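Putative isohexenylglutaconyl-CoA hydratase (PDB 4ZU2) probably hydrates isohexenylglutaconyl-CoA, a step of acyclic terpene breakdown, as a member of the crotonase (enoyl-CoA hydratase/isomerase) family. Local coordinates at residues Gln103-Gly111 with Leu193-Leu204. Numbering follows the deposited sequence.
Sequences QLLVALVEG and LEQRLEETLEQL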
ATOM      1  N   GLN A 103     -18.290 -11.401   9.175  1.00 19.97           N
ATOM      2  CA  GLN A 103     -17.808 -12.647   8.581  1.00 23.43           C
ATOM      3  C   GLN A 103     -16.541 -12.488   7.772  1.00 21.74           C
ATOM      4  O   GLN A 103     -16.294 -11.417   7.194  1.00 21.81           O
ATOM      5  CB  GLN A 103     -18.860 -13.157   7.556  1.00 20.56           C
ATOM      6  CG  GLN A 103     -20.172 -13.665   8.127  1.00 20.61           C
ATOM      7  CD  GLN A 103     -21.149 -12.577   8.469  1.00 25.61           C
ATOM      8  OE1 GLN A 103     -21.118 -11.479   7.900  1.00 20.54           O
ATOM      9  NE2 GLN A 103     -22.044 -12.880   9.414  1.00 30.56           N
ATOM     10  N   LEU A 104     -15.793 -13.590   7.662  1.00 23.01           N
ATOM     11  CA  LEU A 104     -14.804 -13.757   6.593  1.00 22.18           C
ATOM     12  C   LEU A 104     -15.552 -13.894   5.228  1.00 22.16           C
ATOM     13  O   LEU A 104     -16.478 -14.685   5.095  1.00 16.57           O
ATOM     14  CB  LEU A 104     -13.947 -14.998   6.839  1.00 20.79           C
ATOM     15  CG  LEU A 104     -12.692 -15.152   5.982  1.00 17.07           C
ATOM     16  CD1 LEU A 104     -11.539 -14.317   6.501  1.00 12.51           C
ATOM     17  CD2 LEU A 104     -12.248 -16.638   5.863  1.00 18.48           C
ATOM     18  N   LEU A 105     -15.150 -13.096   4.240  1.00 17.67           N
ATOM     19  CA  LEU A 105     -15.772 -13.079   2.935  1.00 19.66           C
ATOM     20  C   LEU A 105     -14.731 -13.610   1.985  1.00 20.35           C
ATOM     21  O   LEU A 105     -13.672 -12.998   1.814  1.00 19.60           O
ATOM     22  CB  LEU A 105     -16.170 -11.669   2.534  1.00 21.37           C
ATOM     23  CG  LEU A 105     -16.694 -11.507   1.093  1.00 28.33           C
ATOM     24  CD1 LEU A 105     -17.945 -12.369   0.789  1.00 24.27           C
ATOM     25  CD2 LEU A 105     -17.021 -10.063   0.787  1.00 25.99           C
ATOM     26  N   VAL A 106     -15.010 -14.770   1.410  1.00 24.05           N
ATOM     27  CA  VAL A 106     -14.092 -15.373   0.450  1.00 26.35           C
ATOM     28  C   VAL A 106     -14.675 -15.215  -0.952  1.00 22.26           C
ATOM     29  O   VAL A 106     -15.818 -15.581  -1.175  1.00 19.59           O
ATOM     30  CB  VAL A 106     -13.849 -16.876   0.749  1.00 22.71           C
ATOM     31  CG1 VAL A 106     -12.766 -17.455  -0.189  1.00 18.45           C
ATOM     32  CG2 VAL A 106     -13.480 -17.056   2.202  1.00 27.07           C
ATOM     33  N   ALA A 107     -13.899 -14.659  -1.884  1.00 23.19           N
ATOM     34  CA  ALA A 107     -14.342 -14.623  -3.266  1.00 27.88           C
ATOM     35  C   ALA A 107     -13.630 -15.670  -4.121  1.00 24.93           C
ATOM     36  O   ALA A 107     -12.430 -15.688  -4.197  1.00 22.75           O
ATOM     37  CB  ALA A 107     -14.202 -13.228  -3.882  1.00 24.11           C
ATOM     38  N   LEU A 108     -14.414 -16.512  -4.789  1.00 26.41           N
ATOM     39  CA  LEU A 108     -13.902 -17.447  -5.774  1.00 22.63           C
ATOM     40  C   LEU A 108     -14.210 -16.902  -7.173  1.00 21.88           C
ATOM     41  O   LEU A 108     -15.355 -16.955  -7.655  1.00 19.84           O
ATOM     42  CB  LEU A 108     -14.527 -18.829  -5.518  1.00 32.53           C
ATOM     43  CG  LEU A 108     -13.779 -20.077  -6.016  1.00 38.80           C
ATOM     44  CD1 LEU A 108     -12.341 -20.050  -5.568  1.00 45.67           C
ATOM     45  CD2 LEU A 108     -14.427 -21.314  -5.493  1.00 36.31           C
ATOM     46  N   VAL A 109     -13.205 -16.309  -7.811  1.00 26.11           N
ATOM     47  CA  VAL A 109     -13.440 -15.562  -9.043  1.00 27.48           C
ATOM     48  C   VAL A 109     -12.962 -16.351 -10.293  1.00 29.72           C
ATOM     49  O   VAL A 109     -11.824 -16.772 -10.389  1.00 25.71           O
ATOM     50  CB  VAL A 109     -12.832 -14.119  -8.967  1.00 35.23           C
ATOM     51  CG1 VAL A 109     -13.354 -13.359  -7.718  1.00 30.52           C
ATOM     52  CG2 VAL A 109     -11.348 -14.157  -8.945  1.00 36.12           C
ATOM     53  N   GLU A 110     -13.875 -16.556 -11.232  1.00 25.51           N
ATOM     54  CA  GLU A 110     -13.600 -17.294 -12.452  1.00 26.70           C
ATOM     55  C   GLU A 110     -14.101 -16.453 -13.586  1.00 24.97           C
ATOM     56  O   GLU A 110     -15.043 -15.712 -13.407  1.00 24.45           O
ATOM     57  CB  GLU A 110     -14.364 -18.601 -12.455  1.00 25.37           C
ATOM     58  CG  GLU A 110     -14.070 -19.467 -11.284  1.00 23.52           C
ATOM     59  CD  GLU A 110     -14.963 -20.670 -11.262  1.00 39.55           C
ATOM     60  OE1 GLU A 110     -14.609 -21.681 -11.936  1.00 43.25           O
ATOM     61  OE2 GLU A 110     -16.036 -20.572 -10.602  1.00 39.83           O
ATOM     62  N   GLY A 111     -13.466 -16.594 -14.748  1.00 29.92           N
ATOM     63  CA  GLY A 111     -13.907 -15.966 -15.987  1.00 30.16           C
ATOM     64  C   GLY A 111     -13.944 -14.458 -15.867  1.00 27.59           C
ATOM     65  O   GLY A 111     -12.963 -13.852 -15.456  1.00 27.59           O
ATOM     66  N   LEU A 193      -8.786 -24.959  -7.348  1.00 44.43           N
ATOM     67  CA  LEU A 193      -9.481 -23.771  -6.909  1.00 41.94           C
ATOM     68  C   LEU A 193     -10.266 -24.142  -5.686  1.00 38.45           C
ATOM     69  O   LEU A 193     -10.324 -23.378  -4.727  1.00 33.78           O
ATOM     70  CB  LEU A 193     -10.413 -23.257  -8.006  1.00 45.84           C
ATOM     71  CG  LEU A 193     -10.502 -21.733  -8.193  1.00 47.64           C
ATOM     72  CD1 LEU A 193      -9.200 -21.119  -8.666  1.00 45.94           C
ATOM     73  CD2 LEU A 193     -11.635 -21.377  -9.148  1.00 50.21           C
ATOM     74  N   GLU A 194     -10.847 -25.341  -5.728  1.00 40.82           N
ATOM     75  CA  GLU A 194     -11.736 -25.824  -4.673  1.00 39.38           C
ATOM     76  C   GLU A 194     -10.980 -26.285  -3.443  1.00 36.23           C
ATOM     77  O   GLU A 194     -11.544 -26.326  -2.353  1.00 29.05           O
ATOM     78  CB  GLU A 194     -12.560 -27.013  -5.160  1.00 43.35           C
ATOM     79  CG  GLU A 194     -13.732 -26.674  -6.035  1.00 46.46           C
ATOM     80  CD  GLU A 194     -14.770 -25.854  -5.333  1.00 44.78           C
ATOM     81  OE1 GLU A 194     -15.245 -26.273  -4.259  1.00 48.15           O
ATOM     82  OE2 GLU A 194     -15.108 -24.779  -5.861  1.00 42.09           O
ATOM     83  N   GLN A 195      -9.743 -26.729  -3.636  1.00 36.64           N
ATOM     84  CA  GLN A 195      -8.979 -27.267  -2.531  1.00 34.37           C
ATOM     85  C   GLN A 195      -8.535 -26.083  -1.750  1.00 32.48           C
ATOM     86  O   GLN A 195      -8.688 -26.062  -0.549  1.00 36.90           O
ATOM     87  CB  GLN A 195      -7.789 -28.159  -2.954  1.00 34.24           C
ATOM     88  CG  GLN A 195      -6.614 -27.517  -3.704  1.00 41.76           C
ATOM     89  CD  GLN A 195      -5.468 -26.929  -2.819  1.00 59.03           C
ATOM     90  OE1 GLN A 195      -5.255 -27.352  -1.682  1.00 61.91           O
ATOM     91  NE2 GLN A 195      -4.717 -25.965  -3.373  1.00 51.79           N
ATOM     92  N   ARG A 196      -8.052 -25.067  -2.453  1.00 29.47           N
ATOM     93  CA  ARG A 196      -7.682 -23.812  -1.814  1.00 27.49           C
ATOM     94  C   ARG A 196      -8.827 -23.250  -1.002  1.00 25.60           C
ATOM     95  O   ARG A 196      -8.612 -22.719   0.077  1.00 28.20           O
ATOM     96  CB  ARG A 196      -7.234 -22.774  -2.825  1.00 27.43           C
ATOM     97  CG  ARG A 196      -6.815 -21.475  -2.166  1.00 33.99           C
ATOM     98  CD  ARG A 196      -5.530 -21.676  -1.381  1.00 32.45           C
ATOM     99  NE  ARG A 196      -4.433 -22.006  -2.278  1.00 34.52           N
ATOM    100  CZ  ARG A 196      -3.201 -22.340  -1.886  1.00 47.16           C
ATOM    101  NH1 ARG A 196      -2.881 -22.397  -0.586  1.00 44.89           N
ATOM    102  NH2 ARG A 196      -2.270 -22.597  -2.800  1.00 50.77           N
ATOM    103  N   LEU A 197     -10.034 -23.353  -1.524  1.00 30.01           N
ATOM    104  CA  LEU A 197     -11.181 -22.787  -0.830  1.00 37.04           C
ATOM    105  C   LEU A 197     -11.399 -23.509   0.478  1.00 40.30           C
ATOM    106  O   LEU A 197     -11.540 -22.881   1.525  1.00 39.52           O
ATOM    107  CB  LEU A 197     -12.452 -22.873  -1.658  1.00 29.69           C
ATOM    108  CG  LEU A 197     -13.749 -22.444  -0.948  1.00 33.78           C
ATOM    109  CD1 LEU A 197     -13.656 -21.005  -0.485  1.00 37.94           C
ATOM    110  CD2 LEU A 197     -14.972 -22.604  -1.866  1.00 32.70           C
ATOM    111  N   GLU A 198     -11.478 -24.834   0.408  1.00 37.87           N
ATOM    112  CA  GLU A 198     -11.682 -25.621   1.603  1.00 38.83           C
ATOM    113  C   GLU A 198     -10.461 -25.510   2.560  1.00 23.70           C
ATOM    114  O   GLU A 198     -10.606 -25.664   3.768  1.00 28.56           O
ATOM    115  CB  GLU A 198     -12.004 -27.078   1.241  1.00 40.30           C
ATOM    116  CG  GLU A 198     -12.107 -27.987   2.463  1.00 44.29           C
ATOM    117  CD  GLU A 198     -13.029 -27.429   3.560  1.00 48.78           C
ATOM    118  OE1 GLU A 198     -14.218 -27.147   3.247  1.00 46.33           O
ATOM    119  OE2 GLU A 198     -12.558 -27.276   4.734  1.00 50.60           O
ATOM    120  N   GLU A 199      -9.263 -25.276   2.034  1.00 21.81           N
ATOM    121  CA  GLU A 199      -8.118 -25.073   2.914  1.00 33.28           C
ATOM    122  C   GLU A 199      -8.359 -23.804   3.749  1.00 34.44           C
ATOM    123  O   GLU A 199      -8.349 -23.846   4.985  1.00 31.94           O
ATOM    124  CB  GLU A 199      -6.839 -24.960   2.120  1.00 40.42           C
ATOM    125  CG  GLU A 199      -5.628 -24.753   2.986  1.00 55.81           C
ATOM    126  CD  GLU A 199      -5.503 -25.787   4.105  1.00 66.69           C
ATOM    127  OE1 GLU A 199      -5.910 -26.963   3.886  1.00 70.50           O
ATOM    128  OE2 GLU A 199      -4.991 -25.419   5.197  1.00 64.43           O
ATOM    129  N   THR A 200      -8.641 -22.705   3.044  1.00 33.57           N
ATOM    130  CA  THR A 200      -8.954 -21.402   3.640  1.00 28.13           C
ATOM    131  C   THR A 200     -10.032 -21.564   4.697  1.00 26.84           C
ATOM    132  O   THR A 200      -9.915 -21.063   5.800  1.00 29.38           O
ATOM    133  CB  THR A 200      -9.470 -20.440   2.580  1.00 26.35           C
ATOM    134  OG1 THR A 200      -8.438 -20.184   1.614  1.00 21.70           O
ATOM    135  CG2 THR A 200      -9.953 -19.112   3.198  1.00 30.70           C
ATOM    136  N   LEU A 201     -11.062 -22.310   4.370  1.00 28.38           N
ATOM    137  CA  LEU A 201     -12.177 -22.480   5.284  1.00 28.24           C
ATOM    138  C   LEU A 201     -11.795 -23.274   6.520  1.00 29.39           C
ATOM    139  O   LEU A 201     -12.381 -23.080   7.572  1.00 34.23           O
ATOM    140  CB  LEU A 201     -13.361 -23.131   4.587  1.00 21.05           C
ATOM    141  CG  LEU A 201     -14.138 -22.234   3.610  1.00 32.35           C
ATOM    142  CD1 LEU A 201     -15.250 -23.045   2.919  1.00 30.79           C
ATOM    143  CD2 LEU A 201     -14.745 -20.981   4.304  1.00 33.09           C
ATOM    144  N   GLU A 202     -10.816 -24.154   6.418  1.00 26.66           N
ATOM    145  CA  GLU A 202     -10.455 -24.910   7.597  1.00 32.43           C
ATOM    146  C   GLU A 202      -9.534 -24.030   8.452  1.00 31.96           C
ATOM    147  O   GLU A 202      -9.590 -24.089   9.659  1.00 31.36           O
ATOM    148  CB  GLU A 202      -9.855 -26.269   7.250  1.00 36.80           C
ATOM    149  CG  GLU A 202     -10.067 -27.260   8.373  1.00 49.51           C
ATOM    150  CD  GLU A 202     -11.477 -27.799   8.457  1.00 55.65           C
ATOM    151  OE1 GLU A 202     -12.072 -28.040   7.385  1.00 56.83           O
ATOM    152  OE2 GLU A 202     -11.986 -27.951   9.601  1.00 56.92           O
ATOM    153  N   GLN A 203      -8.726 -23.177   7.823  1.00 30.28           N
ATOM    154  CA  GLN A 203      -7.959 -22.190   8.585  1.00 31.50           C
ATOM    155  C   GLN A 203      -8.859 -21.268   9.382  1.00 34.52           C
ATOM    156  O   GLN A 203      -8.556 -20.893  10.512  1.00 36.85           O
ATOM    157  CB  GLN A 203      -7.104 -21.351   7.666  1.00 30.11           C
ATOM    158  CG  GLN A 203      -6.062 -22.170   6.963  1.00 31.92           C
ATOM    159  CD  GLN A 203      -5.243 -21.347   5.997  1.00 34.36           C
ATOM    160  OE1 GLN A 203      -5.766 -20.736   5.072  1.00 34.32           O
ATOM    161  NE2 GLN A 203      -3.949 -21.311   6.225  1.00 36.97           N
ATOM    162  N   LEU A 204      -9.979 -20.907   8.770  1.00 33.52           N
ATOM    163  CA  LEU A 204     -10.913 -19.971   9.357  1.00 28.35           C
ATOM    164  C   LEU A 204     -11.642 -20.549  10.550  1.00 32.07           C
ATOM    165  O   LEU A 204     -12.063 -19.805  11.451  1.00 29.59           O
ATOM    166  CB  LEU A 204     -11.915 -19.557   8.263  1.00 23.37           C
ATOM    167  CG  LEU A 204     -13.156 -18.716   8.554  1.00 19.83           C
ATOM    168  CD1 LEU A 204     -14.301 -19.512   9.154  1.00 17.54           C
ATOM    169  CD2 LEU A 204     -12.830 -17.506   9.370  1.00 19.63           C
TER
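With chi1 of L108 at -156° and that of L197 at 173°, both leucines hold CG roughly opposite the backbone N, and their CD2 atoms meet 3.9 Å apart. The other branch of L108, CD1, lies 3.6 Å from L193 CG, so its two methyls reach L193 and L197, one helical turn apart. E194, bent at its second side-chain torsion, lays OE2 3.6 Å from L108 CD2, a carboxylate oxygen against a methyl rather than a polar bond. E110 adds its aliphatic part, CG resting 3.8 Å from L193 CD2. Midway, V106 CG1 touches L197 CD1 at 3.7 Å, while T200 turns its methyl to the strand and its OG1 donates a hydrogen bond to R196 O (3.0 Å), which takes the backbone N-H of T200 from the opposite face of its plane. At the far end L104 and L204 lie alongside each other, pointing opposite ways, with L104 CD2 3.5 Å from L204 CG. No hydrogen bond crosses the interface. Segment 193-204, part of helix 190-205, runs antiparallel to strand 104-109 (176° between the short axes), over one face of the crotonase-fold sheet, where parallel strands 54-59 and 126-130 flank that strand; L197 also touches V56, V106 and L108 meet I128, and L167 of a second subunit packs on L104 and L204.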